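Local coordinates for DUF5638 domain-containing protein (PDB 5L1A) that is of unknown function but forms a compact all-helical domain of the DUF5638 family, the N-terminal part of a Legionella protein predicted to be membrane-associated, at residues L10-L15 / F45-F50; T20-F25 / E67-L72; N40-F45 / D100-N105; N82-F87 / F106-E111. All blocks are in the same frame, centred on the assembly; numbering follows the deposited sequence.

Contact 1. Residues L10-L15 / F45-F50. With I3C (5-amino-2,4,6-triiodobenzene-1,3-dicarboxylic acid), chain E.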
# COMPACT_ATOMS: atom_id res chain seq x y z
N LEU A 10 -3.74 -5.23 -16.93
CA LEU A 10 -4.90 -5.50 -16.09
C LEU A 10 -4.56 -5.37 -14.61
O LEU A 10 -5.36 -4.85 -13.83
CB LEU A 10 -5.45 -6.90 -16.40
CG LEU A 10 -5.87 -7.08 -17.85
CD1 LEU A 10 -6.28 -8.51 -18.13
CD2 LEU A 10 -6.99 -6.11 -18.20
N LEU A 11 -3.38 -5.83 -14.22
CA LEU A 11 -2.93 -5.64 -12.84
C LEU A 11 -2.67 -4.18 -12.53
O LEU A 11 -2.85 -3.74 -11.39
CB LEU A 11 -1.68 -6.48 -12.58
CG LEU A 11 -1.86 -7.91 -12.08
CD1 LEU A 11 -2.95 -8.65 -12.83
CD2 LEU A 11 -0.54 -8.66 -12.18
N GLU A 12 -2.24 -3.40 -13.53
CA GLU A 12 -2.01 -1.98 -13.33
C GLU A 12 -3.29 -1.24 -12.99
O GLU A 12 -3.28 -0.31 -12.17
CB GLU A 12 -1.35 -1.38 -14.57
CG GLU A 12 -1.08 0.12 -14.48
CD GLU A 12 -0.01 0.46 -13.46
OE1 GLU A 12 0.90 -0.38 -13.25
OE2 GLU A 12 -0.08 1.55 -12.86
N LYS A 13 -4.42 -1.63 -13.60
CA LYS A 13 -5.69 -0.98 -13.31
C LYS A 13 -6.06 -1.12 -11.84
O LYS A 13 -6.74 -0.24 -11.29
CB LYS A 13 -6.79 -1.56 -14.20
CG LYS A 13 -6.61 -1.26 -15.68
CD LYS A 13 -7.78 -1.80 -16.51
CE LYS A 13 -7.70 -1.34 -17.96
NZ LYS A 13 -6.52 -1.89 -18.68
N ARG A 14 -5.63 -2.19 -11.18
CA ARG A 14 -5.90 -2.33 -9.75
C ARG A 14 -4.90 -1.56 -8.90
O ARG A 14 -5.24 -1.16 -7.78
CB ARG A 14 -5.90 -3.81 -9.36
CG ARG A 14 -7.13 -4.56 -9.85
CD ARG A 14 -7.39 -5.78 -8.99
NE ARG A 14 -6.64 -6.94 -9.44
CZ ARG A 14 -6.30 -7.96 -8.66
NH1 ARG A 14 -6.62 -7.96 -7.38
NH2 ARG A 14 -5.63 -8.98 -9.17
N LEU A 15 -3.69 -1.35 -9.40
CA LEU A 15 -2.76 -0.45 -8.72
C LEU A 15 -3.33 0.95 -8.62
O LEU A 15 -3.20 1.61 -7.58
CB LEU A 15 -1.42 -0.41 -9.46
CG LEU A 15 -0.24 -1.26 -9.00
CD1 LEU A 15 1.03 -0.75 -9.66
CD2 LEU A 15 -0.09 -1.25 -7.49
N PHE A 45 6.23 3.10 -2.63
CA PHE A 45 6.67 1.77 -2.22
C PHE A 45 5.95 0.67 -3.00
O PHE A 45 6.58 -0.27 -3.49
CB PHE A 45 6.46 1.59 -0.72
CG PHE A 45 6.66 0.18 -0.24
CD1 PHE A 45 7.93 -0.31 0.00
CD2 PHE A 45 5.58 -0.66 -0.03
CE1 PHE A 45 8.12 -1.61 0.44
CE2 PHE A 45 5.77 -1.96 0.41
CZ PHE A 45 7.04 -2.43 0.64
N TYR A 46 4.63 0.77 -3.12
CA TYR A 46 3.89 -0.31 -3.76
C TYR A 46 3.98 -0.24 -5.28
O TYR A 46 4.12 -1.27 -5.95
CB TYR A 46 2.43 -0.28 -3.32
CG TYR A 46 2.24 -0.71 -1.89
CD1 TYR A 46 2.33 -2.05 -1.53
CD2 TYR A 46 1.99 0.21 -0.89
CE1 TYR A 46 2.16 -2.45 -0.21
CE2 TYR A 46 1.81 -0.18 0.43
CZ TYR A 46 1.90 -1.51 0.76
OH TYR A 46 1.74 -1.90 2.07
N ASN A 47 3.92 0.97 -5.85
CA ASN A 47 4.06 1.12 -7.29
C ASN A 47 5.44 0.68 -7.76
O ASN A 47 5.55 -0.03 -8.77
CB ASN A 47 3.76 2.56 -7.70
CG ASN A 47 2.28 2.83 -7.85
OD1 ASN A 47 1.70 2.60 -8.92
ND2 ASN A 47 1.64 3.31 -6.79
N SER A 48 6.50 1.09 -7.06
CA SER A 48 7.84 0.66 -7.45
C SER A 48 8.02 -0.84 -7.30
O SER A 48 8.73 -1.46 -8.09
CB SER A 48 8.91 1.38 -6.62
OG SER A 48 8.84 2.78 -6.79
N ALA A 49 7.39 -1.44 -6.29
CA ALA A 49 7.52 -2.88 -6.10
C ALA A 49 6.84 -3.65 -7.22
O ALA A 49 7.32 -4.71 -7.63
CB ALA A 49 6.95 -3.30 -4.74
N PHE A 50 5.72 -3.13 -7.73
CA PHE A 50 5.04 -3.80 -8.84
C PHE A 50 5.84 -3.67 -10.13
O PHE A 50 5.92 -4.62 -10.92
CB PHE A 50 3.63 -3.24 -9.02
CG PHE A 50 2.93 -3.75 -10.26
CD1 PHE A 50 2.25 -4.96 -10.23
CD2 PHE A 50 2.96 -3.03 -11.44
CE1 PHE A 50 1.61 -5.43 -11.36
CE2 PHE A 50 2.32 -3.50 -12.57
CZ PHE A 50 1.65 -4.70 -12.53
I3 I3C E . 4.81 -8.60 -1.76
I2 I3C E . 9.33 -4.26 -2.13
I1 I3C E . 10.67 -10.08 -0.71
O8 I3C E . 7.46 -11.27 -1.97
O9 I3C E . 7.07 -10.77 0.12
C10 I3C E . 11.11 -6.83 -1.35
N13 I3C E . 6.30 -5.65 -2.21
C1 I3C E . 7.83 -9.02 -1.29
C6 I3C E . 6.81 -8.00 -1.64
C5 I3C E . 7.22 -6.59 -1.89
C4 I3C E . 8.66 -6.21 -1.80
C3 I3C E . 9.67 -7.24 -1.45
C2 I3C E . 9.25 -8.64 -1.20
C7 I3C E . 7.42 -10.45 -1.03
O11 I3C E . 11.52 -6.36 -0.27
O12 I3C E . 11.86 -6.97 -2.34
O HOH W 1 2.75 2.74 -11.28
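Helices 8-25 and 33-51 of the all-helical DUF5638 domain pack antiparallel here, and the ring of Phe50 has the largest share of the contact between segments 10-15 and 45-50. The two segment axes run at 172° to each other, 11.4 Å apart. Phe50 has CG anti to its backbone N (chi1 173°), which sends the ring straight out to the opposite helix. Leu15 lies over one face of that ring, its CD1 methyl 3.5 Å from Phe50 CD2. Farther out on the ring, CB of Leu11 comes to 3.7 Å from Phe50 CE1, while CD2 of the same leucine sits at the ring edge, in plane. Glu12, bent at chi2, folds its carboxylate back toward the ring so that OE1 is 3.5 Å from Phe50 CE2, the carboxylate and ring planes 63° apart. On the Asn47 side, Leu15 and Asn47 run alongside each other, pointing opposite ways, with Leu15 CD1 3.5 Å from Asn47 OD1. A water donates to Asn47 OD1 over 2.6 Å; its donation to Glu12 OE2 is long and weak, and it cannot be assumed to serve both at once. Asn47 ND2 is held by Lys43 O and Asp19 OD2. On another face of helix 33-51, Ala49 and Phe45 line a pocket for the triiodinated ligand I3C, whose N13 lies 3.5 Å from Ala49 CB. The join therefore has an apolar centre of Leu11, Leu15 and Phe50, with oxygens of Glu12 and Asn47 against carbon at its flank, where water binds Asn47.

Contact 2. Residues T20-F25 / E67-L72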
# COMPACT_ATOMS: atom_id res chain seq x y z
N THR A 20 -5.98 5.76 -6.07
CA THR A 20 -7.14 6.65 -6.01
C THR A 20 -7.87 6.52 -4.68
O THR A 20 -8.32 7.53 -4.12
CB THR A 20 -8.09 6.33 -7.17
OG1 THR A 20 -7.39 6.45 -8.41
CG2 THR A 20 -9.29 7.28 -7.17
N GLN A 21 -8.00 5.30 -4.18
CA GLN A 21 -8.66 5.09 -2.89
C GLN A 21 -7.91 5.77 -1.76
O GLN A 21 -8.54 6.28 -0.82
CB GLN A 21 -8.81 3.60 -2.61
CG GLN A 21 -9.59 3.28 -1.36
CD GLN A 21 -11.01 3.79 -1.43
OE1 GLN A 21 -11.86 3.20 -2.10
NE2 GLN A 21 -11.28 4.89 -0.74
N LEU A 22 -6.58 5.80 -1.82
CA LEU A 22 -5.81 6.51 -0.81
C LEU A 22 -6.08 8.01 -0.86
O LEU A 22 -6.27 8.64 0.19
CB LEU A 22 -4.32 6.23 -0.99
CG LEU A 22 -3.69 5.19 -0.06
CD1 LEU A 22 -2.19 5.08 -0.31
CD2 LEU A 22 -3.98 5.50 1.40
N ASN A 23 -6.11 8.59 -2.06
CA ASN A 23 -6.40 10.01 -2.18
C ASN A 23 -7.79 10.34 -1.64
O ASN A 23 -7.96 11.34 -0.93
CB ASN A 23 -6.30 10.46 -3.64
CG ASN A 23 -4.90 10.30 -4.21
OD1 ASN A 23 -3.94 10.08 -3.47
ND2 ASN A 23 -4.78 10.41 -5.52
N GLN A 24 -8.78 9.50 -1.94
CA GLN A 24 -10.15 9.78 -1.50
C GLN A 24 -10.29 9.65 0.01
O GLN A 24 -11.15 10.31 0.60
CB GLN A 24 -11.13 8.86 -2.23
CG GLN A 24 -11.22 9.12 -3.72
CD GLN A 24 -12.15 8.15 -4.42
OE1 GLN A 24 -12.43 7.06 -3.92
NE2 GLN A 24 -12.64 8.54 -5.60
N PHE A 25 -9.48 8.80 0.64
CA PHE A 25 -9.45 8.75 2.10
C PHE A 25 -9.12 10.11 2.68
O PHE A 25 -9.82 10.61 3.57
CB PHE A 25 -8.42 7.71 2.57
CG PHE A 25 -8.88 6.29 2.46
CD1 PHE A 25 -10.23 5.97 2.46
CD2 PHE A 25 -7.95 5.26 2.37
CE1 PHE A 25 -10.65 4.65 2.36
CE2 PHE A 25 -8.37 3.94 2.27
CZ PHE A 25 -9.72 3.63 2.26
N GLU A 67 -3.67 -3.97 -1.87
CA GLU A 67 -5.10 -3.97 -1.59
C GLU A 67 -5.40 -4.25 -0.13
O GLU A 67 -6.27 -3.62 0.47
CB GLU A 67 -5.81 -4.98 -2.49
CG GLU A 67 -5.88 -4.55 -3.93
CD GLU A 67 -6.11 -5.70 -4.88
OE1 GLU A 67 -5.94 -6.86 -4.46
OE2 GLU A 67 -6.47 -5.44 -6.04
N ASN A 68 -4.69 -5.22 0.47
CA ASN A 68 -4.85 -5.48 1.89
C ASN A 68 -4.43 -4.28 2.72
O ASN A 68 -5.06 -3.97 3.74
CB ASN A 68 -4.05 -6.72 2.30
CG ASN A 68 -4.59 -8.00 1.68
OD1 ASN A 68 -5.79 -8.15 1.49
ND2 ASN A 68 -3.68 -8.92 1.36
N PHE A 69 -3.37 -3.59 2.31
CA PHE A 69 -2.96 -2.38 3.01
C PHE A 69 -4.05 -1.32 2.96
O PHE A 69 -4.31 -0.64 3.96
CB PHE A 69 -1.66 -1.84 2.41
CG PHE A 69 -1.31 -0.44 2.86
CD1 PHE A 69 -0.67 -0.23 4.07
CD2 PHE A 69 -1.61 0.66 2.07
CE1 PHE A 69 -0.34 1.05 4.49
CE2 PHE A 69 -1.29 1.94 2.48
CZ PHE A 69 -0.65 2.13 3.69
N ILE A 70 -4.71 -1.16 1.81
CA ILE A 70 -5.79 -0.19 1.68
C ILE A 70 -6.93 -0.53 2.64
O ILE A 70 -7.49 0.36 3.30
CB ILE A 70 -6.28 -0.12 0.22
CG1 ILE A 70 -5.20 0.48 -0.67
CG2 ILE A 70 -7.56 0.68 0.12
CD1 ILE A 70 -4.73 1.83 -0.20
N SER A 71 -7.28 -1.81 2.74
CA SER A 71 -8.32 -2.23 3.67
C SER A 71 -7.95 -1.88 5.11
O SER A 71 -8.81 -1.45 5.89
CB SER A 71 -8.59 -3.72 3.53
OG SER A 71 -9.17 -4.02 2.28
N LEU A 72 -6.69 -2.07 5.47
CA LEU A 72 -6.26 -1.76 6.83
C LEU A 72 -6.31 -0.26 7.11
O LEU A 72 -6.70 0.16 8.21
CB LEU A 72 -4.85 -2.31 7.08
CG LEU A 72 -4.73 -3.83 7.01
CD1 LEU A 72 -3.29 -4.26 7.23
CD2 LEU A 72 -5.65 -4.49 8.03
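Ile70 reaches helix 8-25 with two branches: CG1 anti to its carbonyl carbon (chi1 -68°), with chi2 at -56° turning CD1 toward Leu22, and CG2 anti to its backbone N, facing Gln21 and Phe25. This is a near-parallel helix pair within the helical bundle of the DUF5638 domain, segments 20-25 and 67-72 running 13° apart with their axes separated by 10.7 Å. The CD1 methyl of Ile70 sits against the branch point of Leu22, 3.5 Å from Leu22 CG and 4.1 Å from each Leu22 methyl, astride the fork of the leucine. Gln21 has CG anti to the backbone N and bends at chi2; its aliphatic part meets Ile70, CG lying 3.6 Å from Ile70 CG2, while the amide end leads away from the other helix. Phe25 has Ile70 O at the edge of its ring, near the ring plane, and O of Gln21, one turn back in the same helix, over one ring face. Leu22 also reaches the edge of the Phe69 ring with CD1. That leucine touches Leu39 and Ile42 as well, so the pair opens inward onto helix 33-51, while Glu67 ties back to Arg14 by a salt bridge. At the end of Phe25, CE2 is 3.8 Å from Ile70 O and 4.0 Å from Ile70 CG2.

Contact 3. Residues N40-F45 / D100-N105. With I3C (5-amino-2,4,6-triiodobenzene-1,3-dicarboxylic acid), chain D.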
# COMPACT_ATOMS: atom_id res chain seq x y z
N ASN A 40 2.97 9.90 -0.06
CA ASN A 40 3.68 9.66 -1.32
C ASN A 40 4.72 8.56 -1.17
O ASN A 40 4.98 7.83 -2.14
CB ASN A 40 4.36 10.95 -1.80
CG ASN A 40 3.39 11.91 -2.44
OD1 ASN A 40 3.10 11.81 -3.63
ND2 ASN A 40 2.87 12.85 -1.65
N GLN A 41 5.32 8.43 0.01
CA GLN A 41 6.27 7.34 0.24
C GLN A 41 5.58 5.99 0.16
O GLN A 41 6.12 5.04 -0.43
CB GLN A 41 6.94 7.54 1.60
CG GLN A 41 8.05 6.55 1.94
CD GLN A 41 8.71 6.87 3.27
OE1 GLN A 41 8.04 7.14 4.27
NE2 GLN A 41 10.04 6.87 3.28
N ILE A 42 4.38 5.88 0.72
CA ILE A 42 3.63 4.63 0.67
C ILE A 42 3.29 4.27 -0.77
O ILE A 42 3.49 3.12 -1.20
CB ILE A 42 2.35 4.74 1.53
CG1 ILE A 42 2.69 4.58 3.01
CG2 ILE A 42 1.33 3.70 1.10
CD1 ILE A 42 3.30 3.24 3.36
N LYS A 43 2.79 5.23 -1.54
CA LYS A 43 2.40 4.93 -2.91
C LYS A 43 3.61 4.62 -3.77
O LYS A 43 3.54 3.76 -4.66
CB LYS A 43 1.60 6.09 -3.50
CG LYS A 43 0.35 6.40 -2.69
CD LYS A 43 -0.75 6.98 -3.55
CE LYS A 43 -0.41 8.36 -4.05
NZ LYS A 43 -1.52 8.92 -4.87
N TYR A 44 4.74 5.29 -3.53
CA TYR A 44 5.97 4.95 -4.22
C TYR A 44 6.42 3.53 -3.88
O TYR A 44 6.93 2.82 -4.76
CB TYR A 44 7.05 5.97 -3.87
CG TYR A 44 8.42 5.64 -4.42
CD1 TYR A 44 8.77 5.98 -5.73
CD2 TYR A 44 9.37 5.02 -3.63
CE1 TYR A 44 10.02 5.68 -6.23
CE2 TYR A 44 10.62 4.72 -4.12
CZ TYR A 44 10.94 5.05 -5.42
OH TYR A 44 12.20 4.76 -5.90
N PHE A 45 6.23 3.10 -2.63
CA PHE A 45 6.67 1.77 -2.22
C PHE A 45 5.95 0.67 -3.00
O PHE A 45 6.58 -0.27 -3.49
CB PHE A 45 6.46 1.59 -0.72
CG PHE A 45 6.66 0.18 -0.24
CD1 PHE A 45 7.93 -0.31 0.00
CD2 PHE A 45 5.58 -0.66 -0.03
CE1 PHE A 45 8.12 -1.61 0.44
CE2 PHE A 45 5.77 -1.96 0.41
CZ PHE A 45 7.04 -2.43 0.64
N ASP A 100 8.44 -2.16 7.12
CA ASP A 100 7.78 -2.22 8.42
C ASP A 100 7.67 -0.84 9.05
O ASP A 100 6.63 -0.48 9.61
CB ASP A 100 8.55 -3.16 9.35
CG ASP A 100 8.06 -4.59 9.27
OD1 ASP A 100 7.25 -4.90 8.38
OD2 ASP A 100 8.48 -5.42 10.11
N VAL A 101 8.74 -0.04 8.95
CA VAL A 101 8.77 1.26 9.61
C VAL A 101 7.77 2.22 8.98
O VAL A 101 6.98 2.87 9.69
CB VAL A 101 10.20 1.84 9.57
CG1 VAL A 101 10.21 3.27 10.08
CG2 VAL A 101 11.15 0.97 10.38
N ILE A 102 7.76 2.31 7.65
CA ILE A 102 6.89 3.28 7.00
C ILE A 102 5.43 2.84 7.08
O ILE A 102 4.53 3.68 7.17
CB ILE A 102 7.32 3.51 5.54
CG1 ILE A 102 7.21 2.22 4.72
CG2 ILE A 102 8.75 4.03 5.48
CD1 ILE A 102 7.64 2.37 3.28
N ILE A 103 5.17 1.53 7.08
CA ILE A 103 3.79 1.06 7.14
C ILE A 103 3.22 1.20 8.54
O ILE A 103 2.06 1.59 8.72
CB ILE A 103 3.70 -0.39 6.62
CG1 ILE A 103 3.95 -0.44 5.12
CG2 ILE A 103 2.34 -0.98 6.94
CD1 ILE A 103 4.06 -1.84 4.56
N ALA A 104 4.02 0.89 9.56
CA ALA A 104 3.56 1.07 10.94
C ALA A 104 3.36 2.55 11.25
O ALA A 104 2.38 2.91 11.91
CB ALA A 104 4.56 0.45 11.91
N ASN A 105 4.27 3.41 10.80
CA ASN A 105 4.11 4.84 11.02
C ASN A 105 2.86 5.37 10.33
O ASN A 105 2.14 6.21 10.89
CB ASN A 105 5.35 5.59 10.54
CG ASN A 105 5.18 7.10 10.60
OD1 ASN A 105 4.73 7.73 9.64
ND2 ASN A 105 5.55 7.69 11.74
I3 I3C D . 7.85 -1.04 12.80
I2 I3C D . 12.75 1.62 15.39
I1 I3C D . 12.46 -4.57 14.73
O8 I3C D . 9.86 -4.22 12.27
O9 I3C D . 8.70 -4.26 14.13
C10 I3C D . 13.73 -1.59 15.59
N13 I3C D . 9.86 1.24 13.97
C1 I3C D . 10.31 -2.53 13.87
C6 I3C D . 9.72 -1.20 13.69
C5 I3C D . 10.43 0.02 14.14
C4 I3C D . 11.76 -0.11 14.77
C3 I3C D . 12.38 -1.46 14.96
C2 I3C D . 11.64 -2.67 14.49
C7 I3C D . 9.57 -3.75 13.40
O11 I3C D . 13.84 -2.20 16.67
O12 I3C D . 14.71 -1.07 15.02
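Ile102 points its side chain at helix 33-51 and meets it with two branches. Its CG1 takes the crowded position between the backbone N and the carbonyl carbon (chi1 63°), and the extended chain (chi2 -179°) carries CD1 to 4.2 Å from Phe45 CB. The other branch, CG2, is anti to the carbonyl carbon and turns to Gln41. That glutamine, extended beyond CG, crosses Ile102 obliquely and lays its amide against the methyl, with Gln41 OE1 3.4 Å from Ile102 CG2; this is van der Waals contact at the solvent-facing side. Ile42 approaches from the inner side, crossing Ile103 at about a right angle, so that Ile42 CD1 lies 4.1 Å from Ile103 CG1. Phe45, with CG anti to its backbone N, leans its ring obliquely toward the CD1 methyls of both isoleucines, the more distant being Ile103 CD1 at 4.5 Å from Phe45 CE2. The contact is mainly apolar, though Ile42 CD1 also lies 4.0 Å from Ile102 O. Asp100, Val101 and Ala104 turn to another side of their helix and line an I3C pocket, where Ala104 CB is 3.7 Å from iodine I3. Segments 40-45 and 100-105 cross at -131°, axes 10.4 Å apart, laying helix 97-110 obliquely over helix 33-51 in this all-helical domain; Ile42 continues inward to Leu22 of helix 8-25 and Phe69 of helix 56-77, and Ile103 to Ile90 of helix 83-90.

Contact 4. Residues N82-F87 / F106-E111. With I3C (5-amino-2,4,6-triiodobenzene-1,3-dicarboxylic acid), chain F; I3C (5-amino-2,4,6-triiodobenzene-1,3-dicarboxylic acid), chain D.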
# COMPACT_ATOMS: atom_id res chain seq x y z
N ASN A 82 -7.21 -0.21 16.00
CA ASN A 82 -6.12 0.72 16.26
C ASN A 82 -4.91 0.35 15.40
O ASN A 82 -4.88 -0.69 14.74
CB ASN A 82 -5.76 0.75 17.75
CG ASN A 82 -5.33 -0.60 18.30
OD1 ASN A 82 -4.82 -1.46 17.58
ND2 ASN A 82 -5.52 -0.78 19.60
N ALA A 83 -3.90 1.22 15.42
CA ALA A 83 -2.74 1.03 14.56
C ALA A 83 -1.97 -0.25 14.89
O ALA A 83 -1.35 -0.85 14.01
CB ALA A 83 -1.82 2.24 14.65
N ASP A 84 -2.00 -0.68 16.16
CA ASP A 84 -1.29 -1.90 16.52
C ASP A 84 -1.94 -3.13 15.90
O ASP A 84 -1.25 -4.01 15.38
CB ASP A 84 -1.21 -2.05 18.04
CG ASP A 84 -0.24 -1.07 18.66
OD1 ASP A 84 0.54 -0.46 17.90
OD2 ASP A 84 -0.25 -0.93 19.90
N LYS A 85 -3.28 -3.20 15.94
CA LYS A 85 -3.97 -4.30 15.27
C LYS A 85 -3.62 -4.34 13.78
O LYS A 85 -3.36 -5.42 13.23
CB LYS A 85 -5.49 -4.15 15.44
CG LYS A 85 -6.00 -4.40 16.85
CD LYS A 85 -6.21 -5.88 17.11
CE LYS A 85 -6.88 -6.12 18.45
NZ LYS A 85 -7.01 -7.57 18.74
N ALA A 86 -3.59 -3.18 13.13
CA ALA A 86 -3.31 -3.13 11.70
C ALA A 86 -1.89 -3.60 11.39
O ALA A 86 -1.68 -4.37 10.45
CB ALA A 86 -3.52 -1.71 11.18
N PHE A 87 -0.91 -3.12 12.16
CA PHE A 87 0.48 -3.51 11.90
C PHE A 87 0.72 -4.98 12.19
O PHE A 87 1.49 -5.63 11.47
CB PHE A 87 1.43 -2.64 12.72
CG PHE A 87 2.88 -2.94 12.47
CD1 PHE A 87 3.43 -2.78 11.20
CD2 PHE A 87 3.70 -3.39 13.49
CE1 PHE A 87 4.76 -3.06 10.96
CE2 PHE A 87 5.04 -3.67 13.26
CZ PHE A 87 5.57 -3.50 11.99
N PHE A 106 2.56 4.88 9.12
CA PHE A 106 1.38 5.37 8.42
C PHE A 106 0.09 4.95 9.11
O PHE A 106 -0.89 5.70 9.11
CB PHE A 106 1.39 4.91 6.96
CG PHE A 106 0.38 5.62 6.09
CD1 PHE A 106 0.65 6.88 5.58
CD2 PHE A 106 -0.84 5.02 5.79
CE1 PHE A 106 -0.27 7.54 4.78
CE2 PHE A 106 -1.77 5.67 4.99
CZ PHE A 106 -1.49 6.93 4.49
N PHE A 107 0.07 3.76 9.72
CA PHE A 107 -1.11 3.34 10.47
C PHE A 107 -1.34 4.23 11.68
O PHE A 107 -2.47 4.66 11.94
CB PHE A 107 -0.97 1.88 10.91
CG PHE A 107 -1.18 0.91 9.80
CD1 PHE A 107 -2.04 1.21 8.76
CD2 PHE A 107 -0.51 -0.30 9.78
CE1 PHE A 107 -2.24 0.32 7.73
CE2 PHE A 107 -0.70 -1.20 8.75
CZ PHE A 107 -1.57 -0.89 7.72
N LYS A 108 -0.27 4.53 12.43
CA LYS A 108 -0.42 5.40 13.60
C LYS A 108 -0.82 6.81 13.22
O LYS A 108 -1.45 7.51 14.02
CB LYS A 108 0.89 5.41 14.40
CG LYS A 108 1.39 4.02 14.76
CD LYS A 108 2.42 4.06 15.87
CE LYS A 108 1.75 4.24 17.23
NZ LYS A 108 0.93 3.05 17.60
N VAL A 109 -0.48 7.26 12.00
CA VAL A 109 -0.90 8.58 11.55
C VAL A 109 -2.41 8.61 11.34
O VAL A 109 -3.09 9.57 11.74
CB VAL A 109 -0.16 8.95 10.25
CG1 VAL A 109 -0.87 10.09 9.56
CG2 VAL A 109 1.28 9.32 10.55
N CYS A 110 -2.96 7.57 10.73
CA CYS A 110 -4.40 7.53 10.46
C CYS A 110 -5.21 7.48 11.75
O CYS A 110 -6.36 7.93 11.77
CB CYS A 110 -4.74 6.33 9.58
SG CYS A 110 -3.88 6.30 8.00
N GLU A 111 -4.64 6.94 12.82
CA GLU A 111 -5.33 6.86 14.09
C GLU A 111 -5.33 8.22 14.79
O GLU A 111 -4.61 9.13 14.38
CB GLU A 111 -4.70 5.81 14.98
I3 I3C F . -6.60 4.39 21.94
I2 I3C F . -10.26 2.02 17.50
I1 I3C F . -8.10 -1.65 21.88
O8 I3C F . -5.49 0.83 22.84
O9 I3C F . -7.20 1.45 24.05
C10 I3C F . -9.72 -0.70 19.22
N13 I3C F . -8.50 4.19 19.27
C1 I3C F . -7.49 1.42 21.69
C6 I3C F . -7.60 2.77 21.07
C5 I3C F . -8.41 2.96 19.84
C4 I3C F . -9.11 1.81 19.23
C3 I3C F . -9.01 0.46 19.84
C2 I3C F . -8.20 0.27 21.07
C7 I3C F . -6.68 1.22 22.94
O11 I3C F . -10.94 -0.85 19.45
O12 I3C F . -9.07 -1.47 18.48
I3 I3C D . 7.85 -1.04 12.80
I2 I3C D . 12.75 1.62 15.39
I1 I3C D . 12.46 -4.57 14.73
O8 I3C D . 9.86 -4.22 12.27
O9 I3C D . 8.70 -4.26 14.13
C10 I3C D . 13.73 -1.59 15.59
N13 I3C D . 9.86 1.24 13.97
C1 I3C D . 10.31 -2.53 13.87
C6 I3C D . 9.72 -1.20 13.69
C5 I3C D . 10.43 0.02 14.14
C4 I3C D . 11.76 -0.11 14.77
C3 I3C D . 12.38 -1.46 14.96
C2 I3C D . 11.64 -2.67 14.49
C7 I3C D . 9.57 -3.75 13.40
O11 I3C D . 13.84 -2.20 16.67
O12 I3C D . 14.71 -1.07 15.02
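The open end of a helical hairpin of the DUF5638 domain lies here, the N-terminal end of helix 83-90 set against the C-terminal end of helix 97-110 with axes 8.8 Å apart and 149° between their directions. The close approach follows from two alanines on the first helix. Ala86 directs its methyl onto one face of the Phe107 ring in a CH-pi contact, with Ala86 CB 3.7 Å from the centroid of that ring and 13° off its normal. Phe107 has CG anti to its carbonyl carbon, which turns the ring to receive the methyl. Ala83, one turn earlier, presses its CB against the backbone of the second helix, 3.5 Å from Lys108 N. The ring of Phe107 also touches Leu72 and Val73, joining the hairpin to helix 56-77. On the solvent-facing side the Lys108 chain, bent at chi3 and chi4, passes over Ala83 CB and brings NZ to 3.5 Å from Asp84 OD1, a long salt bridge between exposed side chains. Two I3C molecules flank the hairpin. One has O9 at the edge of the Phe87 ring, in plane, and its iodine I3 comes closest, 3.5 Å from Phe87 CZ. The other meets Asn82, whose backbone N gives a weak hydrogen bond to carboxylate oxygen O12 and whose ND2 is 3.2 Å from ring carbon C2. Asn82 is also the N-cap of helix 83-90. Its CG lies between the backbone N and the carbonyl carbon (chi1 60°), and OD1 accepts from Lys85 N over 2.8 Å in an almost straight bond, nearly along the C=O axis.

Contacts 1, 2 and 3 touch one another. Contact 1 joins contact 2 through the Arg14 NH1-Glu67 OE2 salt bridge, 2.9 Å long, and contact 3 through Tyr46 OH, 3.4 Å from Ile103 CD1; Phe45 belongs to both contacts 1 and 3. Phe69 of contact 2 packs on Ile42 of contact 3 and on Phe106 and Phe107 of contact 4, so it lies where these three meet. Contacts 1 and 4 do not touch: their centres are about 23 Å apart, on opposite sides of the chain's centre. Contacts 3 and 4 share one I3C, lined by Asp100, Val101, Ala104 and Phe87, while contacts 1 and 3 share Phe45 of another I3C pocket.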